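Local coordinates for p-47 protein (Clostridium botulinum E1 str. 'BoNT E Beluga', PDB 5WIX) that is of unknown function but has a TULIP-type fold resembling bactericidal/permeability-increasing protein, which suggests, without proving it, a part in binding lipid-like molecules, at residues L252-N266 / I276-I288. Residues are numbered along the deposited sequence; the frame is centred on the assembly and turned at random.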
loop_
_atom_site.group_PDB
_atom_site.type_symbol
_atom_site.label_atom_id
_atom_site.label_comp_id
_atom_site.label_asym_id
_atom_site.label_seq_id
_atom_site.Cartn_x
_atom_site.Cartn_y
_atom_site.Cartn_z
ATOM N N LEU A 252 -18.899 8.778 1.091
ATOM C CA LEU A 252 -20.068 8.572 1.939
ATOM C C LEU A 252 -20.538 9.857 2.570
ATOM O O LEU A 252 -21.701 10.246 2.447
ATOM C CB LEU A 252 -19.733 7.560 3.051
ATOM C CG LEU A 252 -20.735 7.260 4.165
ATOM C CD1 LEU A 252 -21.819 6.341 3.637
ATOM C CD2 LEU A 252 -20.062 6.629 5.370
ATOM N N SER A 253 -19.612 10.533 3.229
ATOM C CA SER A 253 -19.944 11.704 4.025
ATOM C C SER A 253 -20.411 12.916 3.183
ATOM O O SER A 253 -20.738 13.975 3.722
ATOM C CB SER A 253 -18.731 12.079 4.860
ATOM O OG SER A 253 -17.777 12.740 4.054
ATOM N N SER A 254 -20.436 12.750 1.866
ATOM C CA SER A 254 -20.883 13.777 0.940
ATOM C C SER A 254 -21.964 13.178 0.071
ATOM O O SER A 254 -22.225 13.658 -1.030
ATOM C CB SER A 254 -19.740 14.274 0.052
ATOM O OG SER A 254 -19.587 13.443 -1.101
ATOM N N ASN A 255 -22.555 12.089 0.541
ATOM C CA ASN A 255 -23.601 11.449 -0.233
ATOM C C ASN A 255 -24.944 11.574 0.461
ATOM O O ASN A 255 -25.892 10.849 0.111
ATOM C CB ASN A 255 -23.289 9.972 -0.460
ATOM C CG ASN A 255 -23.764 9.494 -1.813
ATOM O OD1 ASN A 255 -23.592 10.206 -2.825
ATOM N ND2 ASN A 255 -24.385 8.297 -1.850
ATOM N N MET A 256 -25.021 12.482 1.439
ATOM C CA MET A 256 -26.169 12.512 2.332
ATOM C C MET A 256 -26.828 13.891 2.472
ATOM O O MET A 256 -27.488 14.188 3.469
ATOM C CB MET A 256 -25.749 11.977 3.708
ATOM C CG MET A 256 -25.503 10.494 3.706
ATOM S SD MET A 256 -25.049 9.852 5.344
ATOM C CE MET A 256 -24.090 11.218 5.918
ATOM N N GLY A 257 -26.679 14.734 1.464
ATOM C CA GLY A 257 -27.229 16.073 1.560
ATOM C C GLY A 257 -26.280 17.150 2.063
ATOM O O GLY A 257 -25.192 16.881 2.573
ATOM N N SER A 258 -26.726 18.391 1.939
ATOM C CA SER A 258 -25.872 19.549 2.144
ATOM C C SER A 258 -25.585 19.863 3.603
ATOM O O SER A 258 -24.736 20.719 3.886
ATOM C CB SER A 258 -26.501 20.769 1.472
ATOM O OG SER A 258 -27.897 20.567 1.299
ATOM N N ASN A 259 -26.268 19.200 4.538
ATOM C CA ASN A 259 -25.979 19.494 5.944
ATOM C C ASN A 259 -25.227 18.352 6.594
ATOM O O ASN A 259 -25.206 18.215 7.826
ATOM C CB ASN A 259 -27.255 19.810 6.724
ATOM C CG ASN A 259 -28.039 20.945 6.106
ATOM O OD1 ASN A 259 -27.489 22.021 5.818
ATOM N ND2 ASN A 259 -29.330 20.702 5.861
ATOM N N ILE A 260 -24.612 17.529 5.749
ATOM C CA ILE A 260 -23.647 16.545 6.219
ATOM C C ILE A 260 -22.352 16.582 5.404
ATOM O O ILE A 260 -22.380 16.528 4.165
ATOM C CB ILE A 260 -24.216 15.139 6.195
ATOM C CG1 ILE A 260 -25.620 15.152 6.808
ATOM C CG2 ILE A 260 -23.315 14.273 7.013
ATOM C CD1 ILE A 260 -26.404 13.874 6.686
ATOM N N THR A 261 -21.222 16.692 6.109
ATOM C CA THR A 261 -19.931 16.884 5.457
ATOM C C THR A 261 -18.694 16.262 6.106
ATOM O O THR A 261 -17.657 16.919 6.136
ATOM C CB THR A 261 -19.567 18.385 5.323
ATOM O OG1 THR A 261 -19.298 18.938 6.620
ATOM C CG2 THR A 261 -20.634 19.186 4.588
ATOM N N SER A 262 -18.763 15.041 6.620
ATOM C CA SER A 262 -17.553 14.379 7.162
ATOM C C SER A 262 -16.989 15.037 8.421
ATOM O O SER A 262 -16.492 14.348 9.311
ATOM C CB SER A 262 -16.425 14.302 6.116
ATOM O OG SER A 262 -15.608 15.457 6.141
ATOM N N ASN A 263 -17.032 16.363 8.483
ATOM C CA ASN A 263 -16.799 17.062 9.730
ATOM C C ASN A 263 -17.831 16.553 10.740
ATOM O O ASN A 263 -17.601 16.572 11.953
ATOM C CB ASN A 263 -16.901 18.579 9.546
ATOM C CG ASN A 263 -16.301 19.340 10.715
ATOM O OD1 ASN A 263 -15.295 18.906 11.289
ATOM N ND2 ASN A 263 -16.918 20.468 11.087
ATOM N N ASN A 264 -18.962 16.075 10.209
ATOM C CA ASN A 264 -19.978 15.374 10.985
ATOM C C ASN A 264 -19.601 13.956 11.402
ATOM O O ASN A 264 -20.290 13.359 12.236
ATOM C CB ASN A 264 -21.280 15.320 10.194
ATOM C CG ASN A 264 -21.927 16.678 10.070
ATOM O OD1 ASN A 264 -22.265 17.130 8.979
ATOM N ND2 ASN A 264 -22.069 17.353 11.192
ATOM N N PHE A 265 -18.506 13.427 10.838
ATOM C CA PHE A 265 -18.071 12.039 11.074
ATOM C C PHE A 265 -16.725 11.863 11.757
ATOM O O PHE A 265 -15.774 12.614 11.512
ATOM C CB PHE A 265 -18.008 11.278 9.756
ATOM C CG PHE A 265 -19.341 10.963 9.181
ATOM C CD1 PHE A 265 -20.029 9.841 9.597
ATOM C CD2 PHE A 265 -19.920 11.802 8.244
ATOM C CE1 PHE A 265 -21.256 9.546 9.072
ATOM C CE2 PHE A 265 -21.154 11.523 7.718
ATOM C CZ PHE A 265 -21.825 10.389 8.136
ATOM N N ASN A 266 -16.650 10.829 12.591
ATOM C CA ASN A 266 -15.397 10.367 13.179
ATOM C C ASN A 266 -15.007 8.990 12.654
ATOM O O ASN A 266 -15.869 8.186 12.289
ATOM C CB ASN A 266 -15.508 10.314 14.703
ATOM C CG ASN A 266 -14.967 11.560 15.367
ATOM O OD1 ASN A 266 -14.233 12.334 14.744
ATOM N ND2 ASN A 266 -15.315 11.759 16.639
ATOM N N ILE A 276 -13.440 1.896 12.761
ATOM C CA ILE A 276 -14.888 2.021 12.542
ATOM C C ILE A 276 -15.348 3.465 12.259
ATOM O O ILE A 276 -14.852 4.421 12.861
ATOM C CB ILE A 276 -15.667 1.481 13.759
ATOM C CG1 ILE A 276 -15.519 -0.032 13.838
ATOM C CG2 ILE A 276 -17.147 1.835 13.678
ATOM C CD1 ILE A 276 -16.465 -0.679 14.828
ATOM N N ILE A 277 -16.296 3.619 11.342
ATOM C CA ILE A 277 -16.902 4.919 11.094
ATOM C C ILE A 277 -18.092 5.190 12.017
ATOM O O ILE A 277 -19.143 4.550 11.894
ATOM C CB ILE A 277 -17.385 5.039 9.653
ATOM C CG1 ILE A 277 -16.203 4.932 8.685
ATOM C CG2 ILE A 277 -18.123 6.356 9.464
ATOM C CD1 ILE A 277 -16.569 5.046 7.186
ATOM N N LYS A 278 -17.936 6.127 12.940
ATOM C CA LYS A 278 -19.088 6.594 13.695
ATOM C C LYS A 278 -19.405 8.062 13.385
ATOM O O LYS A 278 -18.550 8.809 12.909
ATOM C CB LYS A 278 -18.859 6.392 15.187
ATOM C CG LYS A 278 -18.916 4.938 15.623
ATOM C CD LYS A 278 -19.267 4.859 17.104
ATOM C CE LYS A 278 -19.400 3.427 17.591
ATOM N NZ LYS A 278 -18.083 2.730 17.630
ATOM N N ASN A 279 -20.645 8.469 13.623
ATOM C CA ASN A 279 -21.004 9.882 13.501
ATOM C C ASN A 279 -20.506 10.706 14.699
ATOM O O ASN A 279 -20.503 10.233 15.848
ATOM C CB ASN A 279 -22.510 10.030 13.353
ATOM C CG ASN A 279 -23.265 9.520 14.560
ATOM O OD1 ASN A 279 -22.875 8.537 15.194
ATOM N ND2 ASN A 279 -24.357 10.193 14.889
ATOM N N LYS A 280 -20.068 11.934 14.426
ATOM C CA LYS A 280 -19.495 12.797 15.465
ATOM C C LYS A 280 -20.619 13.454 16.231
ATOM O O LYS A 280 -20.473 13.821 17.396
ATOM C CB LYS A 280 -18.569 13.863 14.855
ATOM C CG LYS A 280 -17.823 14.745 15.876
ATOM C CD LYS A 280 -17.073 15.918 15.205
ATOM C CE LYS A 280 -15.838 15.471 14.412
ATOM N NZ LYS A 280 -15.134 16.614 13.747
ATOM N N ASN A 281 -21.752 13.574 15.546
ATOM C CA ASN A 281 -22.919 14.295 16.032
ATOM C C ASN A 281 -24.128 14.072 15.130
ATOM O O ASN A 281 -24.083 13.245 14.205
ATOM C CB ASN A 281 -22.616 15.788 16.135
ATOM C CG ASN A 281 -21.952 16.337 14.883
ATOM O OD1 ASN A 281 -22.311 15.981 13.760
ATOM N ND2 ASN A 281 -20.968 17.204 15.075
ATOM N N THR A 282 -25.195 14.829 15.388
ATOM C CA THR A 282 -26.449 14.651 14.673
ATOM C C THR A 282 -26.254 14.915 13.179
ATOM O O THR A 282 -25.711 15.952 12.780
ATOM C CB THR A 282 -27.570 15.575 15.232
ATOM O OG1 THR A 282 -27.715 15.379 16.647
ATOM C CG2 THR A 282 -28.899 15.273 14.547
ATOM N N LEU A 283 -26.682 13.962 12.358
ATOM C CA LEU A 283 -26.644 14.129 10.913
ATOM C C LEU A 283 -27.971 14.688 10.402
ATOM O O LEU A 283 -29.017 14.043 10.538
ATOM C CB LEU A 283 -26.329 12.793 10.229
ATOM C CG LEU A 283 -25.242 11.972 10.921
ATOM C CD1 LEU A 283 -25.076 10.598 10.255
ATOM C CD2 LEU A 283 -23.926 12.737 10.936
ATOM N N ASN A 284 -27.942 15.875 9.803
ATOM C CA ASN A 284 -29.195 16.472 9.327
ATOM C C ASN A 284 -29.505 16.081 7.888
ATOM O O ASN A 284 -28.912 16.612 6.928
ATOM C CB ASN A 284 -29.147 17.991 9.475
ATOM C CG ASN A 284 -28.845 18.420 10.907
ATOM O OD1 ASN A 284 -29.500 17.986 11.859
ATOM N ND2 ASN A 284 -27.822 19.256 11.064
ATOM N N TRP A 285 -30.423 15.131 7.738
ATOM C CA TRP A 285 -30.771 14.662 6.404
ATOM C C TRP A 285 -31.364 15.780 5.565
ATOM O O TRP A 285 -31.885 16.775 6.083
ATOM C CB TRP A 285 -31.753 13.508 6.472
ATOM C CG TRP A 285 -31.714 12.653 5.273
ATOM C CD1 TRP A 285 -32.584 12.662 4.229
ATOM C CD2 TRP A 285 -30.746 11.648 4.982
ATOM N NE1 TRP A 285 -32.225 11.716 3.297
ATOM C CE2 TRP A 285 -31.096 11.078 3.739
ATOM C CE3 TRP A 285 -29.616 11.173 5.648
ATOM C CZ2 TRP A 285 -30.357 10.064 3.150
ATOM C CZ3 TRP A 285 -28.883 10.170 5.061
ATOM C CH2 TRP A 285 -29.257 9.623 3.821
ATOM N N TYR A 286 -31.288 15.607 4.258
ATOM C CA TYR A 286 -31.899 16.565 3.358
ATOM C C TYR A 286 -33.423 16.370 3.294
ATOM O O TYR A 286 -33.949 15.358 3.744
ATOM C CB TYR A 286 -31.264 16.460 1.969
ATOM C CG TYR A 286 -31.507 15.159 1.242
ATOM C CD1 TYR A 286 -32.639 14.983 0.460
ATOM C CD2 TYR A 286 -30.589 14.110 1.319
ATOM C CE1 TYR A 286 -32.862 13.794 -0.222
ATOM C CE2 TYR A 286 -30.800 12.914 0.634
ATOM C CZ TYR A 286 -31.933 12.763 -0.136
ATOM O OH TYR A 286 -32.172 11.582 -0.815
ATOM N N GLY A 287 -34.133 17.345 2.737
ATOM C CA GLY A 287 -35.579 17.287 2.750
ATOM C C GLY A 287 -36.222 16.308 1.765
ATOM O O GLY A 287 -35.933 16.357 0.560
ATOM N N ILE A 288 -37.124 15.459 2.278
ATOM C CA ILE A 288 -37.944 14.530 1.481
ATOM C C ILE A 288 -39.417 14.935 1.411
ATOM O O ILE A 288 -40.056 15.047 2.452
ATOM C CB ILE A 288 -37.933 13.103 2.071
ATOM C CG1 ILE A 288 -36.506 12.580 2.225
ATOM C CG2 ILE A 288 -38.750 12.159 1.214
ATOM C CD1 ILE A 288 -36.406 11.525 3.316
#
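At the open end of the antiparallel hairpin 265-269/275-279 in this BPI-like fold, the hydrogen-bonded pair N266/K278 is followed outward by the non-hydrogen-bonded pair F265/N279: N266 N donates to K278 O at 2.8 Å, and K278 N returns a bond to N266 O. Beyond them, K280 N reaches N264 O, and the K280 side chain takes a second grip. Its CG lies anti to the backbone N (chi1 -175°) and the chain bends at chi3, which brings NZ to N263 O at 3.1 Å, with a weak bond to N263 OD1. The N264 amide is used at both ends: ND2 gives a hydrogen to N281 OD1 (2.9 Å), the two amide planes 73° apart, while OD1 accepts a bond from T261 N, across the start of the type I turn S262-F265.

Apolar packing follows. L283 lays CD2 over one face of the F265 ring, offset toward the rim, with CD1 3.9 Å from F265 CZ, and its CB meets I260 CD1 at 3.7 Å. Farther along, M256 crosses W285 at about a right angle; M256 CG touches W285 CZ3 at 3.7 Å and SD makes an oblique Met-aromatic contact.

F265 packs edge-to-face with F302 of strand 293-307 and touches L249 of helix 240-252, whereas W285 bonds through NE1 to S386 OG of helix 370-390.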